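Local coordinates for protein catecholate siderophore receptor Fiu (Escherichia coli, PDB 6BPM) that imports iron bound to catecholate siderophores across the bacterial outer membrane, drawing energy from TonB, and also serves as a microcin receptor, at residues 614-619 with 654-659; 74-79 with 703-708. All coordinates share one frame; numbering follows the deposited sequence.

Contact 1: residues 614-619 with 654-659; sequences VAQDGS and MHKGSD
The imidazole of H655 meets D617 with its plane almost perpendicular (87°) to the carboxylate. D617 OD1 lies in the ring plane at the edge, while A615 CB and OD2 of the same aspartate approach obliquely, OD2 coming to 3.6 Å from CE1 of H655. S619 OG is also oblique to the ring, 3.4 Å from H655 CE1. D617 is held in this pose by its own turn: OD1 accepts from S619 N (2.9 Å), an Asx turn, and on its syn lone pair from S619 OG. A water that accepts from D617 N also bonds H655 ND1. Beside the ring the backbones form a single antiparallel bridge in which A615 and G657 are the non-hydrogen-bonded pair. The evidence is two flanking bonds, Q616 N to K656 O and S658 N to V614 O, each 2.9 Å. The bridge joins the loop following barrel strand 595-610 to the loop that leaves strand 642-655; these two loops between barrel strands are consistent with the extracellular side of a TonB-dependent receptor. A type I turn, A615 to G618, reverses the first loop here. Q616 swings its CG away from the backbone N (chi1 175°), and a bend at chi2 then brings OE1 to D659 N, 2.8 Å away and almost in line with the C=O. K656 NZ adds a weak bond to OE1, its stronger partners being G657 O and K706. Replacing Q616 by an alanine would probably leave D659 N without this acceptor and K656 NZ without its weak partner.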
loop_
_atom_site.group_PDB
_atom_site.type_symbol
_atom_site.label_atom_id
_atom_site.label_comp_id
_atom_site.label_asym_id
_atom_site.label_seq_id
_atom_site.Cartn_x
_atom_site.Cartn_y
_atom_site.Cartn_z
ATOM N N VAL A 614 7.181 -19.687 10.648
ATOM C CA VAL A 614 5.891 -19.350 10.074
ATOM C C VAL A 614 5.773 -19.731 8.600
ATOM O O VAL A 614 4.698 -19.537 8.011
ATOM C CB VAL A 614 5.584 -17.852 10.277
ATOM C CG1 VAL A 614 5.483 -17.527 11.770
ATOM C CG2 VAL A 614 6.671 -16.996 9.624
ATOM N N ALA A 615 6.816 -20.291 7.988
ATOM C CA ALA A 615 6.738 -20.676 6.584
ATOM C C ALA A 615 6.271 -22.116 6.458
ATOM O O ALA A 615 6.637 -22.976 7.265
ATOM C CB ALA A 615 8.082 -20.512 5.879
ATOM N N GLN A 616 5.476 -22.375 5.417
ATOM C CA GLN A 616 4.841 -23.681 5.274
ATOM C C GLN A 616 5.869 -24.810 5.266
ATOM O O GLN A 616 5.682 -25.823 5.958
ATOM C CB GLN A 616 3.999 -23.734 4.002
ATOM C CG GLN A 616 3.438 -25.117 3.772
ATOM C CD GLN A 616 2.498 -25.546 4.891
ATOM O OE1 GLN A 616 1.695 -24.759 5.386
ATOM N NE2 GLN A 616 2.667 -26.766 5.358
ATOM N N ASP A 617 6.967 -24.646 4.512
ATOM C CA ASP A 617 8.000 -25.678 4.386
ATOM C C ASP A 617 8.912 -25.733 5.590
ATOM O O ASP A 617 9.919 -26.441 5.554
ATOM C CB ASP A 617 8.846 -25.482 3.116
ATOM C CG ASP A 617 9.893 -24.354 3.241
ATOM O OD1 ASP A 617 10.072 -23.751 4.326
ATOM O OD2 ASP A 617 10.520 -24.043 2.203
ATOM N N GLY A 618 8.596 -24.987 6.641
ATOM C CA GLY A 618 9.260 -25.154 7.905
ATOM C C GLY A 618 10.566 -24.427 8.057
ATOM O O GLY A 618 11.135 -24.473 9.152
ATOM N N SER A 619 11.021 -23.694 7.033
ATOM C CA SER A 619 12.243 -22.907 7.137
ATOM C C SER A 619 11.959 -21.626 7.922
ATOM O O SER A 619 10.852 -21.400 8.413
ATOM C CB SER A 619 12.803 -22.559 5.755
ATOM O OG SER A 619 12.056 -21.518 5.143
ATOM N N MET A 654 8.343 -16.810 -3.308
ATOM C CA MET A 654 8.075 -16.571 -1.895
ATOM C C MET A 654 7.385 -17.766 -1.267
ATOM O O MET A 654 6.880 -18.665 -1.937
ATOM C CB MET A 654 7.237 -15.313 -1.649
ATOM C CG MET A 654 6.414 -14.861 -2.817
ATOM S SD MET A 654 5.888 -13.130 -2.646
ATOM C CE MET A 654 5.531 -12.771 -4.355
ATOM N N HIS A 655 7.373 -17.738 0.051
ATOM C CA HIS A 655 6.834 -18.803 0.861
ATOM C C HIS A 655 5.395 -18.498 1.193
ATOM O O HIS A 655 5.040 -17.343 1.452
ATOM C CB HIS A 655 7.610 -18.920 2.170
ATOM C CG HIS A 655 9.050 -19.279 1.988
ATOM N ND1 HIS A 655 9.602 -20.444 2.483
ATOM C CD2 HIS A 655 10.055 -18.620 1.361
ATOM C CE1 HIS A 655 10.884 -20.488 2.167
ATOM N NE2 HIS A 655 11.184 -19.388 1.495
ATOM N N LYS A 656 4.575 -19.544 1.224
ATOM C CA LYS A 656 3.279 -19.408 1.846
ATOM C C LYS A 656 3.439 -19.533 3.353
ATOM O O LYS A 656 4.401 -20.126 3.851
ATOM C CB LYS A 656 2.330 -20.480 1.315
ATOM C CG LYS A 656 0.918 -20.372 1.787
ATOM C CD LYS A 656 0.070 -21.507 1.188
ATOM C CE LYS A 656 0.399 -22.871 1.735
ATOM N NZ LYS A 656 -0.150 -23.016 3.108
ATOM N N GLY A 657 2.503 -18.944 4.086
ATOM C CA GLY A 657 2.481 -19.152 5.511
ATOM C C GLY A 657 2.112 -20.589 5.807
ATOM O O GLY A 657 1.639 -21.331 4.938
ATOM N N SER A 658 2.406 -21.024 7.026
ATOM C CA SER A 658 2.013 -22.371 7.407
ATOM C C SER A 658 0.509 -22.431 7.676
ATOM O O SER A 658 -0.053 -21.577 8.369
ATOM C CB SER A 658 2.822 -22.845 8.611
ATOM O OG SER A 658 2.608 -22.008 9.724
ATOM N N ASP A 659 -0.154 -23.402 7.054
ATOM C CA ASP A 659 -1.542 -23.712 7.349
ATOM C C ASP A 659 -1.701 -25.222 7.331
ATOM O O ASP A 659 -0.954 -25.924 6.651
ATOM C CB ASP A 659 -2.494 -23.071 6.348
ATOM C CG ASP A 659 -3.924 -23.173 6.780
ATOM O OD1 ASP A 659 -4.355 -22.311 7.573
ATOM O OD2 ASP A 659 -4.613 -24.118 6.339
HETATM O O HOH W 1 7.127 -22.441 2.991
#

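Contact 2: residues 74-79 with 703-708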
loop_
_atom_site.group_PDB
_atom_site.type_symbol
_atom_site.label_atom_id
_atom_site.label_comp_id
_atom_site.label_asym_id
_atom_site.label_seq_id
_atom_site.Cartn_x
_atom_site.Cartn_y
_atom_site.Cartn_z
ATOM N N GLY A 74 -5.047 -13.265 1.412
ATOM C CA GLY A 74 -5.916 -13.389 2.568
ATOM C C GLY A 74 -5.932 -14.806 3.107
ATOM O O GLY A 74 -5.131 -15.663 2.726
ATOM N N GLU A 75 -6.837 -15.034 4.050
ATOM C CA GLU A 75 -7.000 -16.358 4.645
ATOM C C GLU A 75 -8.216 -17.089 4.057
ATOM O O GLU A 75 -8.418 -17.085 2.837
ATOM C CB GLU A 75 -7.072 -16.203 6.167
ATOM C CG GLU A 75 -5.810 -15.573 6.701
ATOM C CD GLU A 75 -5.961 -14.960 8.082
ATOM O OE1 GLU A 75 -6.957 -15.277 8.768
ATOM O OE2 GLU A 75 -5.052 -14.194 8.494
ATOM N N ASN A 76 -9.036 -17.729 4.887
ATOM C CA ASN A 76 -10.253 -18.334 4.352
ATOM C C ASN A 76 -11.492 -17.515 4.656
ATOM O O ASN A 76 -12.368 -17.396 3.794
ATOM C CB ASN A 76 -10.460 -19.759 4.889
ATOM C CG ASN A 76 -9.466 -20.763 4.315
ATOM O OD1 ASN A 76 -8.939 -21.605 5.037
ATOM N ND2 ASN A 76 -9.216 -20.684 3.011
ATOM N N GLY A 77 -11.542 -16.909 5.836
ATOM C CA GLY A 77 -12.594 -16.042 6.304
ATOM C C GLY A 77 -12.405 -14.584 5.945
ATOM O O GLY A 77 -13.236 -13.757 6.317
ATOM N N ASN A 78 -11.310 -14.222 5.282
ATOM C CA ASN A 78 -11.135 -12.863 4.805
ATOM C C ASN A 78 -10.285 -12.887 3.541
ATOM O O ASN A 78 -9.565 -13.846 3.270
ATOM C CB ASN A 78 -10.497 -11.951 5.869
ATOM C CG ASN A 78 -9.150 -12.480 6.387
ATOM O OD1 ASN A 78 -9.085 -13.072 7.461
ATOM N ND2 ASN A 78 -8.070 -12.241 5.629
ATOM N N SER A 79 -10.402 -11.827 2.756
ATOM C CA SER A 79 -9.605 -11.631 1.558
ATOM C C SER A 79 -9.023 -10.222 1.579
ATOM O O SER A 79 -9.610 -9.311 2.173
ATOM C CB SER A 79 -10.446 -11.847 0.300
ATOM O OG SER A 79 -10.806 -13.209 0.167
ATOM N N SER A 703 -0.544 -13.796 -6.256
ATOM C CA SER A 703 -0.640 -13.930 -4.811
ATOM C C SER A 703 -1.322 -15.251 -4.480
ATOM O O SER A 703 -2.074 -15.803 -5.290
ATOM C CB SER A 703 -1.398 -12.757 -4.183
ATOM O OG SER A 703 -2.677 -12.637 -4.775
ATOM N N ILE A 704 -1.025 -15.763 -3.294
ATOM C CA ILE A 704 -1.660 -16.969 -2.795
ATOM C C ILE A 704 -2.178 -16.652 -1.401
ATOM O O ILE A 704 -1.620 -15.811 -0.690
ATOM C CB ILE A 704 -0.677 -18.182 -2.809
ATOM C CG1 ILE A 704 -1.433 -19.512 -2.717
ATOM C CG2 ILE A 704 0.335 -18.079 -1.695
ATOM C CD1 ILE A 704 -0.545 -20.734 -2.782
ATOM N N ASN A 705 -3.274 -17.302 -1.022
ATOM C CA ASN A 705 -3.861 -17.121 0.293
ATOM C C ASN A 705 -3.187 -18.066 1.295
ATOM O O ASN A 705 -2.404 -18.936 0.936
ATOM C CB ASN A 705 -5.381 -17.330 0.225
ATOM C CG ASN A 705 -5.807 -18.808 0.359
ATOM O OD1 ASN A 705 -5.575 -19.625 -0.538
ATOM N ND2 ASN A 705 -6.464 -19.137 1.475
ATOM N N LYS A 706 -3.515 -17.897 2.569
ATOM C CA LYS A 706 -2.810 -18.617 3.622
ATOM C C LYS A 706 -2.941 -20.132 3.483
ATOM O O LYS A 706 -1.939 -20.857 3.438
ATOM C CB LYS A 706 -3.342 -18.168 4.983
ATOM C CG LYS A 706 -2.616 -18.801 6.122
ATOM C CD LYS A 706 -3.388 -18.725 7.411
ATOM C CE LYS A 706 -2.524 -19.331 8.508
ATOM N NZ LYS A 706 -3.320 -19.803 9.657
ATOM N N SER A 707 -4.173 -20.639 3.431
ATOM C CA SER A 707 -4.360 -22.084 3.347
ATOM C C SER A 707 -3.718 -22.651 2.088
ATOM O O SER A 707 -3.241 -23.787 2.102
ATOM C CB SER A 707 -5.849 -22.449 3.408
ATOM O OG SER A 707 -6.506 -22.214 2.168
ATOM N N GLY A 708 -3.718 -21.896 0.991
ATOM C CA GLY A 708 -3.165 -22.365 -0.263
ATOM C C GLY A 708 -4.174 -22.905 -1.267
ATOM O O GLY A 708 -3.756 -23.378 -2.336
#
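K706 N donates to G74 O at 2.8 Å, the C=O...N angle of 164° placing the donor almost straight out from the carbonyl. The next carbonyl, E75 O, takes N705 ND2 at 3.1 Å, but from well above its plane and not on a lone pair; R710 NH2 gives it a second bond. The N705 amide is thus used at both ends. Its CG sits between the backbone N and the carbonyl carbon (chi1 86°), which turns ND2 to E75 O and also to S707 OG at 3.2 Å, while OD1 accepts from R710 N and, weakly, from G708 N. S707 OG is therefore gripped by two amides, for N76 ND2 also reaches it at 3.2 Å. The amide planes of N76 and N705 are inclined by 53°, and N76 ND2 stays 3.5 Å from N705 ND2. E75 CG lies against K706 CB at 4.0 Å, yet the charged ends diverge, with E75 OE1 and K706 NZ 5.9 Å apart; K706 NZ turns instead toward D659. One backbone N-H and one amide N-H on the plug carbonyls, with a plug amide on a barrel-loop hydroxyl, tie a plug loop to a long loop of the surrounding barrel, the plug-in-barrel architecture of TonB-dependent receptors.

Both segments of contact 1 fall, in sequence, between the two segments of contact 2: residues 74-79 belong to the plug, then 614-619 and 654-659 to two barrel loops, and 703-708 to the long segment between strands 686-693 and 718-726. The centres lie about 13 Å apart, on the same side of the chain's centre. They join directly, since K656 NZ probably bonds K706 O (2.8 Å) and D659 OD1 forms a long, weak ion pair with K706 NZ (3.4 Å). These links connect the two barrel loops of contact 1 to 703-708, which in turn touches the plug, so the contacts join the outer loops to one another and to the plug inside the barrel.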